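Side-chain contacts in nitronate monooxygenase family protein (PDB 4QIT), which uses FMN and molecular oxygen to carry out the oxidative denitrification of alkyl nitronates, with the toxin propionate 3-nitronate as its best substrate: residues 270-275 with 332-337; 134-139 with 149-154; 103-108 with 316-321. The protein carries 1 engineered substitution. All coordinates share one frame; numbering follows the deposited sequence.

Contact 1 of 3, residues 270-275 with 332-337; sequences ARTALT and AGQGAA
Thr272 turns both branches of its side chain onto the loop 332-337, each with its own task. The methyl CG2 rests against two backbone carbonyls in succession, with Thr272 CG2 3.5 Å from Ala332 O and 3.4 Å from Gly333 O, and Ala332 CB and Ala336 CB lie further out. The hydroxyl stands between the backbone N and the carbonyl carbon (chi1 68°), where Thr272 OG1 comes 3.7 Å from Gln334 CG and bonds Arg284 of strand 283-285. A beta-branched residue suits this place because it offers an apolar and a polar branch from one carbon. Gln334 crosses Thr272 at about a right angle; its chain runs out extended (chi2 -178°) to carry the amide past the threonine. There a water joins the segments, donating to Thr272 O at 2.9 Å and accepting from Gln334 NE2 at 3.1 Å. The same amide bonds the second subunit twice, NE2 to Ala201 O and OE1 to Gly203 N of that chain. Gly333 opens a type I beta turn closed by Ala336 N to Gly333 O at 3.0 Å, and without a side chain it lies against the FMN phosphate, while its N bonds Thr246 OG1. No direct hydrogen bond spans the segments, so van der Waals contact of one threonine and a single bridging water join a flavin-pocket loop to the residue just before strand 273-275, while the glutamine amide serves both this water and the second subunit.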
# COMPACT_ATOMS: atom_id res chain seq x y z
N ALA A 270 6.45 -12.21 -8.96
CA ALA A 270 5.71 -11.11 -9.58
C ALA A 270 4.46 -10.72 -8.81
O ALA A 270 3.91 -9.65 -9.03
CB ALA A 270 5.36 -11.44 -11.02
N ARG A 271 3.98 -11.58 -7.91
CA ARG A 271 2.75 -11.22 -7.20
C ARG A 271 2.71 -11.79 -5.78
O ARG A 271 2.92 -12.98 -5.55
CB ARG A 271 1.52 -11.64 -8.03
CG ARG A 271 0.14 -11.27 -7.48
CD ARG A 271 -0.29 -9.81 -7.70
NE ARG A 271 -0.12 -9.27 -9.06
CZ ARG A 271 -1.10 -8.94 -9.90
NH1 ARG A 271 -2.37 -9.09 -9.55
NH2 ARG A 271 -0.80 -8.44 -11.09
N THR A 272 2.50 -10.89 -4.82
CA THR A 272 2.25 -11.30 -3.44
C THR A 272 0.80 -11.03 -3.07
O THR A 272 0.11 -10.27 -3.75
CB THR A 272 3.16 -10.58 -2.42
OG1 THR A 272 2.82 -9.18 -2.36
CG2 THR A 272 4.64 -10.74 -2.77
N ALA A 273 0.33 -11.65 -2.00
CA ALA A 273 -1.02 -11.41 -1.52
C ALA A 273 -1.08 -11.56 -0.02
O ALA A 273 -0.19 -12.17 0.60
CB ALA A 273 -2.01 -12.36 -2.19
N LEU A 274 -2.13 -11.00 0.57
CA LEU A 274 -2.39 -11.15 2.00
C LEU A 274 -3.30 -12.34 2.24
O LEU A 274 -4.23 -12.60 1.47
CB LEU A 274 -3.07 -9.89 2.54
CG LEU A 274 -2.19 -8.65 2.52
CD1 LEU A 274 -3.02 -7.39 2.74
CD2 LEU A 274 -1.13 -8.78 3.60
N THR A 275 -3.05 -13.06 3.33
CA THR A 275 -3.91 -14.16 3.72
C THR A 275 -4.05 -14.20 5.24
O THR A 275 -3.11 -13.89 5.97
CB THR A 275 -3.35 -15.52 3.22
OG1 THR A 275 -4.22 -16.58 3.66
CG2 THR A 275 -1.92 -15.78 3.75
N ALA A 332 6.93 -12.81 1.53
CA ALA A 332 7.63 -11.89 0.65
C ALA A 332 6.87 -10.58 0.58
O ALA A 332 5.64 -10.58 0.57
CB ALA A 332 7.79 -12.50 -0.74
N GLY A 333 7.62 -9.47 0.53
CA GLY A 333 7.05 -8.14 0.38
C GLY A 333 6.80 -7.78 -1.07
O GLY A 333 7.15 -8.53 -1.99
N GLN A 334 6.23 -6.60 -1.29
CA GLN A 334 5.82 -6.20 -2.63
C GLN A 334 7.00 -5.81 -3.52
O GLN A 334 6.82 -5.60 -4.72
CB GLN A 334 4.76 -5.10 -2.57
CG GLN A 334 3.42 -5.58 -2.02
CD GLN A 334 2.36 -4.49 -2.01
OE1 GLN A 334 2.68 -3.31 -1.87
NE2 GLN A 334 1.10 -4.88 -2.19
N GLY A 335 8.20 -5.76 -2.96
CA GLY A 335 9.40 -5.59 -3.76
C GLY A 335 10.08 -6.90 -4.13
O GLY A 335 11.24 -6.88 -4.57
N ALA A 336 9.36 -8.00 -3.97
CA ALA A 336 9.92 -9.34 -4.19
C ALA A 336 10.66 -9.53 -5.51
O ALA A 336 11.71 -10.19 -5.53
CB ALA A 336 8.85 -10.41 -4.04
N ALA A 337 10.14 -8.95 -6.59
CA ALA A 337 10.77 -9.13 -7.90
C ALA A 337 12.16 -8.52 -7.98
O ALA A 337 12.92 -8.81 -8.92
CB ALA A 337 9.88 -8.59 -9.01
O HOH W 1 0.43 -7.38 -3.90

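Contact 2 of 3, residues 134-139 with 149-154; sequences AAVSFH and RALQAV. With FMN (flavin mononucleotide), chain C.
A single methyl group carries the whole contact: Leu151 CD1 touches both strand residues that meet the helix. Leu151 CD1 lies 3.9 Å from Phe138 CZ and 4.4 Å from Val136 CG1, and no polar bond accompanies it. The methyl arrives at the edge of the phenyl ring, in its plane, near CE2 and CZ; the ring also meets that of Phe118, planes at about 55°. Leucine and phenylalanine approach from opposite directions. The leucine leaves the helix with CG beside its backbone N (chi1 -67°), and this sends one branch down to the strand; Val136, a beta-branched residue well suited to a strand, touches the same methyl with CG1. Strand 135-139 and helix 145-153 are the first two elements of a beta-alpha-beta unit of the TIM barrel, completed by strand 157-162, whose Val158 packs on both Phe138 and Leu151. Helix 124-131 closes over the leucine with Leu125, Leu128 and Leu129, which explains an apolar residue at this point of the helix. On the other side of the strand, His139 has its CG anti to the backbone N (chi1 -155°) and turns a ring face to the flavin near FMN C2. The exact spacing there is doubtful, because FMN O2 is modelled too close to the ring. His139 NE2 bonds the backbone carbonyl of Ser189, which helps to fix the ring's rotation.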
# COMPACT_ATOMS: atom_id res chain seq x y z
N ALA A 134 21.66 -5.89 22.41
CA ALA A 134 21.65 -4.45 22.20
C ALA A 134 20.26 -3.91 21.91
O ALA A 134 19.91 -2.80 22.34
CB ALA A 134 22.61 -4.08 21.08
N ALA A 135 19.45 -4.68 21.18
CA ALA A 135 18.09 -4.25 20.88
C ALA A 135 17.09 -5.38 21.08
O ALA A 135 17.38 -6.55 20.79
CB ALA A 135 18.01 -3.71 19.46
N VAL A 136 15.92 -5.03 21.60
CA VAL A 136 14.79 -5.94 21.66
C VAL A 136 13.61 -5.30 20.93
O VAL A 136 13.29 -4.14 21.17
CB VAL A 136 14.40 -6.29 23.11
CG1 VAL A 136 13.07 -7.06 23.16
CG2 VAL A 136 15.51 -7.09 23.78
N SER A 137 12.99 -6.05 20.02
CA SER A 137 11.88 -5.54 19.24
C SER A 137 10.60 -6.34 19.48
O SER A 137 10.66 -7.53 19.81
CB SER A 137 12.23 -5.56 17.74
OG SER A 137 13.17 -4.56 17.42
N PHE A 138 9.46 -5.69 19.30
CA PHE A 138 8.16 -6.31 19.52
C PHE A 138 7.25 -6.13 18.32
O PHE A 138 7.24 -5.07 17.68
CB PHE A 138 7.50 -5.74 20.78
CG PHE A 138 8.28 -6.01 22.03
CD1 PHE A 138 8.21 -7.25 22.63
CD2 PHE A 138 9.09 -5.03 22.58
CE1 PHE A 138 8.94 -7.53 23.79
CE2 PHE A 138 9.83 -5.30 23.75
CZ PHE A 138 9.75 -6.55 24.35
N HIS A 139 6.48 -7.18 18.03
CA HIS A 139 5.56 -7.21 16.90
C HIS A 139 4.17 -7.52 17.42
O HIS A 139 4.02 -8.34 18.33
CB HIS A 139 5.97 -8.32 15.92
CG HIS A 139 5.51 -8.09 14.52
ND1 HIS A 139 5.89 -6.99 13.78
CD2 HIS A 139 4.72 -8.83 13.70
CE1 HIS A 139 5.35 -7.05 12.58
NE2 HIS A 139 4.63 -8.16 12.51
N ARG A 149 10.63 -0.18 30.26
CA ARG A 149 11.57 0.50 31.15
C ARG A 149 12.60 -0.45 31.76
O ARG A 149 13.78 -0.11 31.86
CB ARG A 149 10.81 1.19 32.29
CG ARG A 149 10.05 2.43 31.85
CD ARG A 149 10.97 3.49 31.28
NE ARG A 149 10.22 4.62 30.74
CZ ARG A 149 10.75 5.57 29.97
NH1 ARG A 149 12.04 5.52 29.66
NH2 ARG A 149 10.00 6.56 29.52
N ALA A 150 12.16 -1.63 32.16
CA ALA A 150 13.05 -2.62 32.75
C ALA A 150 14.16 -3.02 31.77
O ALA A 150 15.32 -3.17 32.16
CB ALA A 150 12.27 -3.83 33.20
N LEU A 151 13.79 -3.21 30.50
CA LEU A 151 14.77 -3.52 29.47
C LEU A 151 15.75 -2.37 29.27
O LEU A 151 16.96 -2.56 29.16
CB LEU A 151 14.06 -3.84 28.14
CG LEU A 151 13.22 -5.11 28.12
CD1 LEU A 151 12.21 -5.09 26.98
CD2 LEU A 151 14.11 -6.34 28.01
N GLN A 152 15.21 -1.15 29.24
CA GLN A 152 16.03 0.03 29.03
C GLN A 152 16.99 0.26 30.20
O GLN A 152 18.09 0.78 30.02
CB GLN A 152 15.13 1.25 28.79
CG GLN A 152 14.42 1.20 27.42
CD GLN A 152 13.26 2.17 27.29
OE1 GLN A 152 12.57 2.47 28.27
NE2 GLN A 152 13.03 2.66 26.08
N ALA A 153 16.57 -0.16 31.39
CA ALA A 153 17.37 0.01 32.60
C ALA A 153 18.71 -0.73 32.53
O ALA A 153 19.68 -0.33 33.18
CB ALA A 153 16.57 -0.44 33.83
N VAL A 154 18.76 -1.80 31.75
CA VAL A 154 20.01 -2.54 31.58
C VAL A 154 20.66 -2.24 30.22
O VAL A 154 21.53 -2.98 29.75
CB VAL A 154 19.83 -4.07 31.77
CG1 VAL A 154 19.40 -4.37 33.21
CG2 VAL A 154 18.82 -4.62 30.79
N1 FMN C . 8.42 -9.34 11.72
C2 FMN C . 8.44 -9.69 13.07
O2 FMN C . 8.23 -8.82 13.91
N3 FMN C . 8.73 -10.97 13.48
C4 FMN C . 8.96 -11.94 12.52
O4 FMN C . 9.21 -13.10 12.84
C4A FMN C . 8.93 -11.60 11.18
N5 FMN C . 9.16 -12.59 10.26
C5A FMN C . 9.16 -12.30 8.92
C6 FMN C . 9.42 -13.33 8.02
C7 FMN C . 9.44 -13.09 6.66
C7M FMN C . 9.75 -14.25 5.76
C8 FMN C . 9.18 -11.80 6.19
C8M FMN C . 9.18 -11.53 4.71
C9 FMN C . 8.91 -10.77 7.09
C9A FMN C . 8.91 -11.01 8.47
N10 FMN C . 8.65 -10.00 9.40
C10 FMN C . 8.66 -10.30 10.76
C1' FMN C . 8.34 -8.60 8.94
C2' FMN C . 9.56 -7.70 8.88
O2' FMN C . 9.92 -7.32 10.19
C3' FMN C . 9.28 -6.43 8.09
O3' FMN C . 8.05 -5.84 8.46
C4' FMN C . 9.18 -6.82 6.63
O4' FMN C . 10.11 -7.84 6.35
C5' FMN C . 9.52 -5.60 5.79
O5' FMN C . 9.04 -5.91 4.52
P FMN C . 10.01 -6.34 3.33
O1P FMN C . 11.40 -5.83 3.61
O2P FMN C . 9.41 -5.78 2.07
O3P FMN C . 9.99 -7.83 3.35

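Contact 3 of 3, residues 103-108 with 316-321; sequences FGAEPP and QTAALA
A water bridges the backbones of Phe103 and Ala318, donating to Phe103 O and to Ala318 O, with 2.8 Å from the water oxygen to each. Both of its hydrogens are therefore spent on carbonyls, and this is the polar link between two segments that share no direct hydrogen bond. Beside it, the phenyl ring of Phe103 lies flat over the backbone of helix 307-320. Ala319 CA stands 3.8 Å from the centroid of the Phe103 ring and 7° off the ring normal, almost exactly above the centre, which makes a CH-pi contact. The Ala319 methyl covers the outer rim of the same face, with Ala319 CB 3.8 Å from Phe103 CE2. CG of the phenylalanine stands beside its own backbone N (chi1 -54°), and this torsion lays the ring on the helix. Phe103 CB itself lies 3.6 Å from Ala318 O. Alanine suits position 319 because a small side chain lets the broad ring come right down onto the alpha carbon.

Phe103 follows the end of helix 86-101, which closes in a Schellman motif. Gly104 is its C-prime residue, with the positive phi (73°) that glycine adopts readily, and Ala105 N reaches back to Phe100 O. The turn redirects the chain so that Ala105 also faces helix 307-320, where Ala105 CB meets Ala318 CB at 3.8 Å, methyl against methyl; a small Ala318 allows the loop backbone to come close. Beyond it, Pro107 and Pro108 run back along helix 86-101, packing on Leu93 and Phe100; as rigid residues without a backbone N-H, they fit an irregular chain of this kind. Asn324, in the loop after helix 307-320, touches the Phe103 side chain as well.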
# COMPACT_ATOMS: atom_id res chain seq x y z
N PHE A 103 -2.47 -36.34 1.18
CA PHE A 103 -1.12 -36.76 1.51
C PHE A 103 -1.11 -37.95 2.44
O PHE A 103 -0.10 -38.26 3.07
CB PHE A 103 -0.37 -35.57 2.09
CG PHE A 103 -0.41 -34.37 1.20
CD1 PHE A 103 0.27 -34.39 -0.01
CD2 PHE A 103 -1.16 -33.25 1.54
CE1 PHE A 103 0.23 -33.31 -0.87
CE2 PHE A 103 -1.20 -32.15 0.68
CZ PHE A 103 -0.51 -32.18 -0.53
N GLY A 104 -2.26 -38.62 2.52
CA GLY A 104 -2.38 -39.87 3.26
C GLY A 104 -2.38 -39.63 4.75
O GLY A 104 -2.08 -40.54 5.54
N ALA A 105 -2.70 -38.41 5.15
CA ALA A 105 -2.60 -38.02 6.55
C ALA A 105 -3.96 -37.66 7.13
O ALA A 105 -4.94 -37.46 6.40
CB ALA A 105 -1.62 -36.86 6.71
N GLU A 106 -4.01 -37.58 8.45
CA GLU A 106 -5.18 -37.05 9.13
C GLU A 106 -4.77 -35.75 9.80
O GLU A 106 -3.58 -35.54 10.06
CB GLU A 106 -5.70 -38.05 10.16
CG GLU A 106 -6.25 -39.32 9.55
CD GLU A 106 -6.87 -40.23 10.59
OE1 GLU A 106 -6.60 -40.04 11.79
OE2 GLU A 106 -7.63 -41.15 10.20
N PRO A 107 -5.75 -34.87 10.08
CA PRO A 107 -5.45 -33.62 10.79
C PRO A 107 -4.99 -33.94 12.21
O PRO A 107 -5.31 -35.01 12.73
CB PRO A 107 -6.81 -32.92 10.85
CG PRO A 107 -7.61 -33.52 9.75
CD PRO A 107 -7.16 -34.95 9.69
N PRO A 108 -4.26 -33.01 12.83
CA PRO A 108 -3.86 -33.21 14.23
C PRO A 108 -5.11 -33.38 15.11
O PRO A 108 -6.18 -32.90 14.73
CB PRO A 108 -3.11 -31.92 14.57
CG PRO A 108 -3.53 -30.92 13.54
CD PRO A 108 -3.83 -31.70 12.30
N GLN A 316 1.42 -28.56 6.39
CA GLN A 316 2.70 -28.35 5.73
C GLN A 316 3.60 -29.57 5.90
O GLN A 316 4.30 -29.97 4.96
CB GLN A 316 3.38 -27.10 6.29
CG GLN A 316 2.72 -25.80 5.82
CD GLN A 316 3.27 -24.58 6.53
OE1 GLN A 316 3.88 -24.69 7.60
NE2 GLN A 316 3.07 -23.41 5.94
N THR A 317 3.58 -30.15 7.10
CA THR A 317 4.42 -31.30 7.41
C THR A 317 3.98 -32.50 6.59
O THR A 317 4.81 -33.22 6.03
CB THR A 317 4.37 -31.62 8.92
OG1 THR A 317 4.92 -30.52 9.66
CG2 THR A 317 5.18 -32.87 9.24
N ALA A 318 2.67 -32.70 6.49
CA ALA A 318 2.14 -33.81 5.72
C ALA A 318 2.44 -33.63 4.23
O ALA A 318 2.78 -34.59 3.53
CB ALA A 318 0.65 -33.94 5.95
N ALA A 319 2.33 -32.40 3.73
CA ALA A 319 2.60 -32.14 2.33
C ALA A 319 4.08 -32.33 2.03
O ALA A 319 4.44 -32.95 1.02
CB ALA A 319 2.14 -30.72 1.93
N LEU A 320 4.94 -31.81 2.91
CA LEU A 320 6.39 -31.87 2.73
C LEU A 320 6.85 -33.33 2.69
O LEU A 320 7.77 -33.68 1.95
CB LEU A 320 7.09 -31.10 3.85
CG LEU A 320 8.61 -30.92 3.75
CD1 LEU A 320 8.94 -30.30 2.42
CD2 LEU A 320 9.10 -30.03 4.87
N ALA A 321 6.18 -34.17 3.47
CA ALA A 321 6.54 -35.59 3.55
C ALA A 321 6.19 -36.35 2.26
O ALA A 321 6.53 -37.53 2.13
CB ALA A 321 5.86 -36.23 4.75
O HOH W 2 1.99 -37.13 4.52

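Along the chain, contact 3 opens first with 103-108; both segments of contact 2 follow, then 270-275 of contact 1, before 316-321 closes contact 3 and 332-337 closes contact 1. Contacts 1 and 3 thus interlock, with centres 26 Å apart: contact 3 ties the loop after helix 86-101 to helix 307-320, while contact 1 joins two parts of the region after the last barrel strand. Contact 2 belongs to the barrel itself, its centre 31 Å from that of contact 1 and 39 Å from that of contact 3, across the chain's centre from both. Contacts 1 and 2 each include an FMN-pocket residue, Gly333 and His139, so the cofactor lies between them. Contact 1 alone also reaches the second subunit.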